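Local coordinates for protein endo-pectate lyase (Erwinia chrysanthemi, PDB 3B4N) that probably cleaves polygalacturonate and methylated pectins by calcium-dependent endo-acting beta-elimination, leaving unsaturated galacturonate ends, at residues L26-S30 and D31-L35; A125-N129 and R130-C134; K299-E303 and G304-V308. All coordinates share one frame; numbering follows the deposited sequence.

Contact 1: residues L26-S30 and D31-L35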
loop_
_atom_site.group_PDB
_atom_site.type_symbol
_atom_site.label_atom_id
_atom_site.label_comp_id
_atom_site.label_asym_id
_atom_site.label_seq_id
_atom_site.Cartn_x
_atom_site.Cartn_y
_atom_site.Cartn_z
ATOM N N LEU A 26 -11.171 -4.182 -8.028
ATOM C CA LEU A 26 -11.221 -5.496 -7.408
ATOM C C LEU A 26 -9.968 -6.321 -7.670
ATOM O O LEU A 26 -9.385 -6.245 -8.749
ATOM C CB LEU A 26 -12.420 -6.268 -7.976
ATOM C CG LEU A 26 -12.413 -7.796 -7.880
ATOM C CD1 LEU A 26 -12.628 -8.202 -6.442
ATOM C CD2 LEU A 26 -13.506 -8.389 -8.778
ATOM N N SER A 27 -9.558 -7.105 -6.676
ATOM C CA SER A 27 -8.433 -8.022 -6.850
ATOM C C SER A 27 -8.740 -9.319 -6.109
ATOM O O SER A 27 -9.040 -9.310 -4.924
ATOM C CB SER A 27 -7.126 -7.438 -6.323
ATOM O OG SER A 27 -6.056 -8.316 -6.648
ATOM N N GLN A 28 -8.664 -10.445 -6.812
ATOM C CA GLN A 28 -8.944 -11.734 -6.192
ATOM C C GLN A 28 -7.663 -12.408 -5.702
ATOM O O GLN A 28 -6.721 -12.579 -6.470
ATOM C CB GLN A 28 -9.650 -12.640 -7.198
ATOM C CG GLN A 28 -10.831 -11.977 -7.894
ATOM C CD GLN A 28 -11.504 -12.888 -8.900
ATOM O OE1 GLN A 28 -12.046 -13.933 -8.543
ATOM N NE2 GLN A 28 -11.473 -12.497 -10.169
ATOM N N LYS A 29 -7.638 -12.796 -4.429
ATOM C CA LYS A 29 -6.468 -13.454 -3.839
ATOM C C LYS A 29 -6.844 -14.503 -2.783
ATOM O O LYS A 29 -7.443 -14.173 -1.761
ATOM C CB LYS A 29 -5.549 -12.414 -3.180
ATOM C CG LYS A 29 -4.869 -11.428 -4.125
ATOM C CD LYS A 29 -3.701 -12.063 -4.869
ATOM C CE LYS A 29 -3.971 -12.140 -6.358
ATOM N NZ LYS A 29 -4.330 -10.802 -6.904
ATOM N N SER A 30 -6.477 -15.759 -3.027
ATOM C CA SER A 30 -6.744 -16.846 -2.084
ATOM C C SER A 30 -8.207 -16.955 -1.631
ATOM O O SER A 30 -8.492 -16.974 -0.425
ATOM C CB SER A 30 -5.840 -16.684 -0.858
ATOM O OG SER A 30 -5.996 -17.760 0.050
ATOM N N ASP A 31 -9.113 -17.049 -2.604
ATOM C CA ASP A 31 -10.558 -17.157 -2.362
ATOM C C ASP A 31 -11.160 -15.984 -1.608
ATOM O O ASP A 31 -12.227 -16.092 -0.995
ATOM C CB ASP A 31 -10.878 -18.449 -1.628
ATOM C CG ASP A 31 -10.775 -19.645 -2.528
ATOM O OD1 ASP A 31 -10.806 -20.759 -2.006
ATOM O OD2 ASP A 31 -10.673 -19.460 -3.759
ATOM N N VAL A 32 -10.460 -14.866 -1.653
ATOM C CA VAL A 32 -10.912 -13.654 -1.004
ATOM C C VAL A 32 -10.942 -12.591 -2.087
ATOM O O VAL A 32 -10.018 -12.496 -2.900
ATOM C CB VAL A 32 -9.934 -13.226 0.115
ATOM C CG1 VAL A 32 -10.377 -11.909 0.729
ATOM C CG2 VAL A 32 -9.883 -14.304 1.195
ATOM N N ASN A 33 -12.024 -11.823 -2.136
ATOM C CA ASN A 33 -12.121 -10.742 -3.106
ATOM C C ASN A 33 -11.779 -9.469 -2.363
ATOM O O ASN A 33 -12.443 -9.115 -1.390
ATOM C CB ASN A 33 -13.536 -10.634 -3.669
ATOM C CG ASN A 33 -13.884 -11.783 -4.587
ATOM O OD1 ASN A 33 -15.047 -12.190 -4.683
ATOM N ND2 ASN A 33 -12.885 -12.297 -5.289
ATOM N N TYR A 34 -10.723 -8.799 -2.800
ATOM C CA TYR A 34 -10.315 -7.551 -2.173
ATOM C C TYR A 34 -10.834 -6.376 -2.974
ATOM O O TYR A 34 -10.734 -6.351 -4.204
ATOM C CB TYR A 34 -8.791 -7.457 -2.082
ATOM C CG TYR A 34 -8.181 -8.358 -1.038
ATOM C CD1 TYR A 34 -8.065 -7.947 0.284
ATOM C CD2 TYR A 34 -7.751 -9.637 -1.374
ATOM C CE1 TYR A 34 -7.528 -8.800 1.259
ATOM C CE2 TYR A 34 -7.218 -10.490 -0.420
ATOM C CZ TYR A 34 -7.110 -10.069 0.889
ATOM O OH TYR A 34 -6.586 -10.932 1.824
ATOM N N LEU A 35 -11.414 -5.415 -2.268
ATOM C CA LEU A 35 -11.918 -4.209 -2.898
ATOM C C LEU A 35 -11.066 -3.036 -2.456
ATOM O O LEU A 35 -10.672 -2.943 -1.294
ATOM C CB LEU A 35 -13.358 -3.929 -2.479
ATOM C CG LEU A 35 -14.398 -4.990 -2.812
ATOM C CD1 LEU A 35 -15.773 -4.513 -2.330
ATOM C CD2 LEU A 35 -14.412 -5.238 -4.312
HETATM O O HOH W 1 -12.605 -14.718 -6.236
HETATM O O HOH W 2 -5.740 -13.282 0.824
#

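Contact 2: residues A125-N129 and R130-C134. With EDO (1,2-ethanediol), chain G.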
loop_
_atom_site.group_PDB
_atom_site.type_symbol
_atom_site.label_atom_id
_atom_site.label_comp_id
_atom_site.label_asym_id
_atom_site.label_seq_id
_atom_site.Cartn_x
_atom_site.Cartn_y
_atom_site.Cartn_z
ATOM N N ALA A 125 5.544 7.303 -17.698
ATOM C CA ALA A 125 4.915 8.609 -17.584
ATOM C C ALA A 125 5.311 9.343 -16.311
ATOM O O ALA A 125 5.502 8.726 -15.264
ATOM C CB ALA A 125 3.406 8.456 -17.641
ATOM N N THR A 126 5.451 10.661 -16.419
ATOM C CA THR A 126 5.769 11.516 -15.287
ATOM C C THR A 126 4.624 12.504 -15.107
ATOM O O THR A 126 4.197 13.162 -16.067
ATOM C CB THR A 126 7.060 12.327 -15.500
ATOM O OG1 THR A 126 8.185 11.440 -15.547
ATOM C CG2 THR A 126 7.254 13.316 -14.369
ATOM N N PHE A 127 4.110 12.586 -13.886
ATOM C CA PHE A 127 3.034 13.513 -13.567
ATOM C C PHE A 127 3.611 14.544 -12.608
ATOM O O PHE A 127 4.244 14.182 -11.609
ATOM C CB PHE A 127 1.880 12.779 -12.886
ATOM C CG PHE A 127 1.274 11.684 -13.718
ATOM C CD1 PHE A 127 0.777 10.531 -13.111
ATOM C CD2 PHE A 127 1.179 11.803 -15.104
ATOM C CE1 PHE A 127 0.201 9.520 -13.864
ATOM C CE2 PHE A 127 0.599 10.789 -15.868
ATOM C CZ PHE A 127 0.111 9.648 -15.247
ATOM N N GLU A 128 3.386 15.824 -12.894
ATOM C CA GLU A 128 3.919 16.891 -12.060
ATOM C C GLU A 128 2.872 17.920 -11.630
ATOM O O GLU A 128 2.108 18.419 -12.449
ATOM C CB GLU A 128 5.054 17.588 -12.819
ATOM C CG GLU A 128 5.791 18.676 -12.057
ATOM C CD GLU A 128 6.927 19.263 -12.884
ATOM O OE1 GLU A 128 7.894 18.524 -13.168
ATOM O OE2 GLU A 128 6.846 20.454 -13.262
ATOM N N ASN A 129 2.841 18.215 -10.335
ATOM C CA ASN A 129 1.926 19.210 -9.774
ATOM C C ASN A 129 0.465 19.045 -10.156
ATOM O O ASN A 129 -0.229 20.032 -10.414
ATOM C CB ASN A 129 2.381 20.617 -10.164
ATOM C CG ASN A 129 3.720 20.970 -9.568
ATOM O OD1 ASN A 129 3.969 20.703 -8.394
ATOM N ND2 ASN A 129 4.591 21.576 -10.369
ATOM N N ARG A 130 -0.012 17.808 -10.190
ATOM C CA ARG A 130 -1.401 17.557 -10.526
ATOM C C ARG A 130 -1.818 16.162 -10.107
ATOM O O ARG A 130 -0.983 15.348 -9.698
ATOM C CB ARG A 130 -1.626 17.742 -12.029
ATOM C CG ARG A 130 -0.889 16.763 -12.928
ATOM C CD ARG A 130 -0.930 17.265 -14.380
ATOM N NE ARG A 130 -0.258 16.374 -15.319
ATOM C CZ ARG A 130 -0.865 15.419 -16.020
ATOM N NH1 ARG A 130 -2.168 15.219 -15.895
ATOM N NH2 ARG A 130 -0.165 14.668 -16.859
ATOM N N THR A 131 -3.117 15.904 -10.205
ATOM C CA THR A 131 -3.689 14.616 -9.855
ATOM C C THR A 131 -4.137 13.923 -11.129
ATOM O O THR A 131 -4.746 14.547 -12.011
ATOM C CB THR A 131 -4.903 14.791 -8.923
ATOM O OG1 THR A 131 -4.464 15.331 -7.672
ATOM C CG2 THR A 131 -5.595 13.450 -8.683
ATOM N N VAL A 132 -3.819 12.638 -11.240
ATOM C CA VAL A 132 -4.215 11.865 -12.403
ATOM C C VAL A 132 -5.016 10.658 -11.959
ATOM O O VAL A 132 -4.561 9.861 -11.135
ATOM C CB VAL A 132 -2.996 11.380 -13.219
ATOM C CG1 VAL A 132 -3.462 10.500 -14.374
ATOM C CG2 VAL A 132 -2.216 12.579 -13.759
ATOM N N ASP A 133 -6.228 10.543 -12.491
ATOM C CA ASP A 133 -7.098 9.419 -12.178
ATOM C C ASP A 133 -6.923 8.429 -13.321
ATOM O O ASP A 133 -7.310 8.710 -14.460
ATOM C CB ASP A 133 -8.551 9.883 -12.113
ATOM C CG ASP A 133 -9.479 8.828 -11.544
ATOM O OD1 ASP A 133 -9.227 7.617 -11.731
ATOM O OD2 ASP A 133 -10.482 9.226 -10.912
ATOM N N CYS A 134 -6.339 7.275 -13.020
ATOM C CA CYS A 134 -6.090 6.258 -14.030
ATOM C C CYS A 134 -7.301 5.410 -14.396
ATOM O O CYS A 134 -7.217 4.538 -15.263
ATOM C CB CYS A 134 -4.935 5.363 -13.589
ATOM S SG CYS A 134 -3.375 6.281 -13.413
HETATM C C1 EDO G . -12.830 9.318 -6.825
HETATM O O1 EDO G . -11.527 9.268 -6.018
HETATM C C2 EDO G . -12.633 9.491 -8.337
HETATM O O2 EDO G . -11.833 8.253 -8.848
HETATM O O HOH W 3 2.720 14.925 -17.406
HETATM O O HOH W 4 2.741 16.941 -15.487
#

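Contact 3: residues K299-E303 and G304-V308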
loop_
_atom_site.group_PDB
_atom_site.type_symbol
_atom_site.label_atom_id
_atom_site.label_comp_id
_atom_site.label_asym_id
_atom_site.label_seq_id
_atom_site.Cartn_x
_atom_site.Cartn_y
_atom_site.Cartn_z
ATOM N N LYS A 299 -2.554 -10.492 10.450
ATOM C CA LYS A 299 -3.133 -11.828 10.540
ATOM C C LYS A 299 -2.385 -12.668 11.576
ATOM O O LYS A 299 -1.159 -12.787 11.530
ATOM C CB LYS A 299 -3.072 -12.506 9.172
ATOM C CG LYS A 299 -3.501 -13.965 9.162
ATOM C CD LYS A 299 -3.354 -14.546 7.767
ATOM C CE LYS A 299 -3.639 -16.037 7.751
ATOM N NZ LYS A 299 -3.378 -16.620 6.407
ATOM N N ASN A 300 -3.144 -13.235 12.511
ATOM C CA ASN A 300 -2.603 -14.076 13.580
ATOM C C ASN A 300 -1.414 -13.468 14.314
ATOM O O ASN A 300 -0.479 -14.170 14.701
ATOM C CB ASN A 300 -2.227 -15.453 13.031
ATOM C CG ASN A 300 -3.437 -16.233 12.547
ATOM O OD1 ASN A 300 -4.461 -16.298 13.232
ATOM N ND2 ASN A 300 -3.326 -16.832 11.368
ATOM N N TYR A 301 -1.472 -12.160 14.532
ATOM C CA TYR A 301 -0.398 -11.466 15.222
ATOM C C TYR A 301 -0.091 -12.010 16.610
ATOM O O TYR A 301 -0.994 -12.262 17.404
ATOM C CB TYR A 301 -0.728 -9.985 15.372
ATOM C CG TYR A 301 0.353 -9.233 16.106
ATOM C CD1 TYR A 301 1.608 -9.041 15.526
ATOM C CD2 TYR A 301 0.150 -8.774 17.405
ATOM C CE1 TYR A 301 2.632 -8.420 16.223
ATOM C CE2 TYR A 301 1.168 -8.152 18.114
ATOM C CZ TYR A 301 2.409 -7.981 17.517
ATOM O OH TYR A 301 3.422 -7.391 18.229
ATOM N N LYS A 302 1.198 -12.160 16.886
ATOM C CA LYS A 302 1.701 -12.611 18.179
ATOM C C LYS A 302 2.917 -11.720 18.408
ATOM O O LYS A 302 3.604 -11.365 17.455
ATOM C CB LYS A 302 2.132 -14.081 18.119
ATOM C CG LYS A 302 0.986 -15.068 17.967
ATOM C CD LYS A 302 0.159 -15.163 19.240
ATOM C CE LYS A 302 0.984 -15.712 20.396
ATOM N NZ LYS A 302 0.196 -15.816 21.656
ATOM N N GLU A 303 3.181 -11.338 19.651
ATOM C CA GLU A 303 4.329 -10.479 19.910
ATOM C C GLU A 303 5.596 -11.123 19.351
ATOM O O GLU A 303 5.880 -12.287 19.627
ATOM C CB GLU A 303 4.486 -10.230 21.410
ATOM C CG GLU A 303 5.476 -9.126 21.748
ATOM C CD GLU A 303 5.646 -8.939 23.241
ATOM O OE1 GLU A 303 6.155 -9.872 23.901
ATOM O OE2 GLU A 303 5.268 -7.864 23.754
ATOM N N GLY A 304 6.344 -10.367 18.550
ATOM C CA GLY A 304 7.570 -10.886 17.967
ATOM C C GLY A 304 7.348 -11.724 16.720
ATOM O O GLY A 304 8.300 -12.192 16.091
ATOM N N LYS A 305 6.081 -11.916 16.366
ATOM C CA LYS A 305 5.711 -12.696 15.194
ATOM C C LYS A 305 4.576 -11.997 14.448
ATOM O O LYS A 305 3.397 -12.304 14.640
ATOM C CB LYS A 305 5.281 -14.104 15.611
ATOM C CG LYS A 305 6.400 -14.924 16.240
ATOM C CD LYS A 305 5.900 -16.274 16.742
ATOM C CE LYS A 305 7.022 -17.056 17.414
ATOM N NZ LYS A 305 6.552 -18.360 17.960
ATOM N N PRO A 306 4.924 -11.054 13.564
ATOM C CA PRO A 306 6.295 -10.645 13.253
ATOM C C PRO A 306 6.750 -9.443 14.065
ATOM O O PRO A 306 5.943 -8.764 14.688
ATOM C CB PRO A 306 6.193 -10.279 11.784
ATOM C CG PRO A 306 4.878 -9.538 11.765
ATOM C CD PRO A 306 3.968 -10.408 12.647
ATOM N N PRO A 307 8.068 -9.193 14.101
ATOM C CA PRO A 307 8.553 -8.029 14.843
ATOM C C PRO A 307 8.007 -6.827 14.065
ATOM O O PRO A 307 7.899 -6.877 12.835
ATOM C CB PRO A 307 10.076 -8.164 14.757
ATOM C CG PRO A 307 10.308 -9.035 13.572
ATOM C CD PRO A 307 9.181 -10.025 13.613
ATOM N N VAL A 308 7.643 -5.762 14.765
ATOM C CA VAL A 308 7.079 -4.599 14.090
ATOM C C VAL A 308 8.159 -3.581 13.734
ATOM O O VAL A 308 8.563 -3.492 12.574
ATOM C CB VAL A 308 5.948 -3.994 14.957
ATOM C CG1 VAL A 308 5.369 -2.748 14.305
ATOM C CG2 VAL A 308 4.852 -5.047 15.135
HETATM O O HOH W 5 1.997 -14.811 14.196
HETATM O O HOH W 6 5.872 -7.866 17.286
#

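Contact 1: residues L26-S30 and D31-L35
The carbonyl oxygen of Tyr34 is gripped from the facing strand by two donors: Ser27 N reaches Tyr34 O at 2.8 Å, and the CA-H of Leu26 adds a weaker CA-H...O contact, Leu26 CA to Tyr34 O 3.4 Å. Tyr34 N returns the bond to Ser27 O, making this a hydrogen-bonded antiparallel pair. Nearer the turn, Lys29 N meets Val32 O at 2.8 Å and almost straight (173°). The closing bond from Val32 N to Lys29 O is poorer, 3.1 Å and bent to 137°. Ser30 and Asp31 make the two-residue turn, both with positive phi.

On one face, the side chains of Gln28 and Asn33 run side by side in the same direction, but their amide planes are turned 68° apart; Gln28 CG and Asn33 ND2 come nearest. Water 1 joins them, donating to Gln28 OE1 (2.5 Å) and accepting from Asn33 ND2 (2.6 Å), while Asn33 OD1 bonds to Tyr86. Leu26 CD1 passes Asn33 CB and reaches Leu35 CD2 at 4.1 Å.

The Tyr34 ring dominates the other face. Val32 CG1 covers one side of it toward the rim, and Lys29 CB lies at its edge, 3.8 Å from Tyr34 CE2. Water 2 links the phenol oxygen to Lys29 O, and Asn274 is a second partner of the hydroxyl. Lys29 bends at chi2, chi3 and chi4, which brings NZ back over the strand to a weak bond with Ser27 OG.

Glu190, just after strand 181-189, receives both groups, as a salt bridge to Lys29 and a hydrogen bond from Ser27, while Tyr34 and Lys29 pack on strands 210-213 and 241-244 of the beta-helix. The carboxylate probably offsets the lysine charge close to the calcium site, where Asp191 is a ligand.

Contact 2: residues A125-N129 and R130-C134
Apolar packing comes first here: Val132 sets CG2 over the centre of the Phe127 ring, a CH-pi contact with CG2 3.6 Å from the ring centroid and only 10° off the normal. The two side chains cross at about a right angle, and Val132 CG1 reaches Phe127 CZ at 3.8 Å. CG2 thus caps the ring face while CG1 lies toward CZ and CE1.

Arg130 NH2 also comes near the ring, 3.6 Å from Phe127 CD2, with ring and guanidinium planes 68° apart. With chi1 at 64°, CG sits between the backbone N and the carbonyl carbon, and the extended chain beyond it carries the guanidinium back beside the preceding strand. Its NH1 forms a salt bridge with Glu120.

Two waters, with the Glu120 salt bridge, help to set the rotation of that group. Water 3, in the guanidinium plane, accepts from Arg130 NH2 (2.9 Å) and donates to Thr126 O (2.7 Å). Water 4, also in plane, accepts from Arg130 NE (3.1 Å) and from Glu128 N (2.9 Å). The arginine is thus tied indirectly to two backbone groups of strand 125-128.

A further polar bond involves a 1,2-ethanediol, probably from the crystallisation liquor: its O2 donates to Asp133 OD2, and the same molecule is also hydrogen-bonded to Thr23 and Ser38.

Strands 125-128 and 131-133 meet at a bend round Asn129 and Arg130, and each pairs in parallel with the next coil of the right-handed beta-helix, 154-157 and 160-162. Phe127 packs inward on Ile154 and Leu156, while Cys134, following Asp133, is disulfide-bonded to Cys121.

Contact 3: residues K299-E303 and G304-V308
Tyr301 meets Pro306 and Val308 through one side of its ring, with CD1 4.0 Å from Pro306 CD and CE1 4.2 Å from Val308 CG2. The valine crosses the tyrosine at about a right angle. At the ring edge, near its plane, sits Pro306 O. Water 6 fills the junction: it accepts from Tyr301 OH (2.7 Å) and Gly304 N (2.8 Å) and donates to Pro306 O (2.7 Å), so one water joins the phenol to the backbone of the turn and of the proline.

The backbone that places these groups is a tight turn. Lys305 N donates to Lys302 O at 2.8 Å, and Lys302 N answers to Lys305 O at 3.1 Å, a single antiparallel hydrogen-bonded bridge. Water 5 donates to both Asn300 O and Lys305 O, tying the incoming chain to the same acceptor. The cis peptide before Pro306 then redirects the outgoing chain.

Further out, CG of Tyr301 swings anti to the backbone N (chi1 179°), directing the ring toward Trp329 and Val341, and Val308 also packs on these. Glu303 reaches Arg338 in a salt bridge.

Gly304 takes phi 82° and psi -3°, where a CB would clash with Glu303 O, the signature of the third position of a type II beta turn, here within the loop that links strands 290-298 and 309-313 of the parallel beta-helix.

Overall arrangement
Along the chain the three contacts come in series, each a local reversal or bend. Contact 1 is the hairpin of strands 22-29 and 32-39 in the N-terminal beta-sandwich, whose strand order fits a fibronectin type III-like domain; contacts 2 and 3 lie in the right-handed parallel beta-helix. Contact 2 occupies an early coil and contact 3 a late connection, on opposite sides of the chain's centre, with centres about 37 Å apart. Contact 1 lies about 27 Å from contact 2 and 23 Å from contact 3, centre to centre. None touch; the hairpin of contact 1 is where the N-terminal sandwich abuts the beta-helix, through strands 210-213 and 241-244.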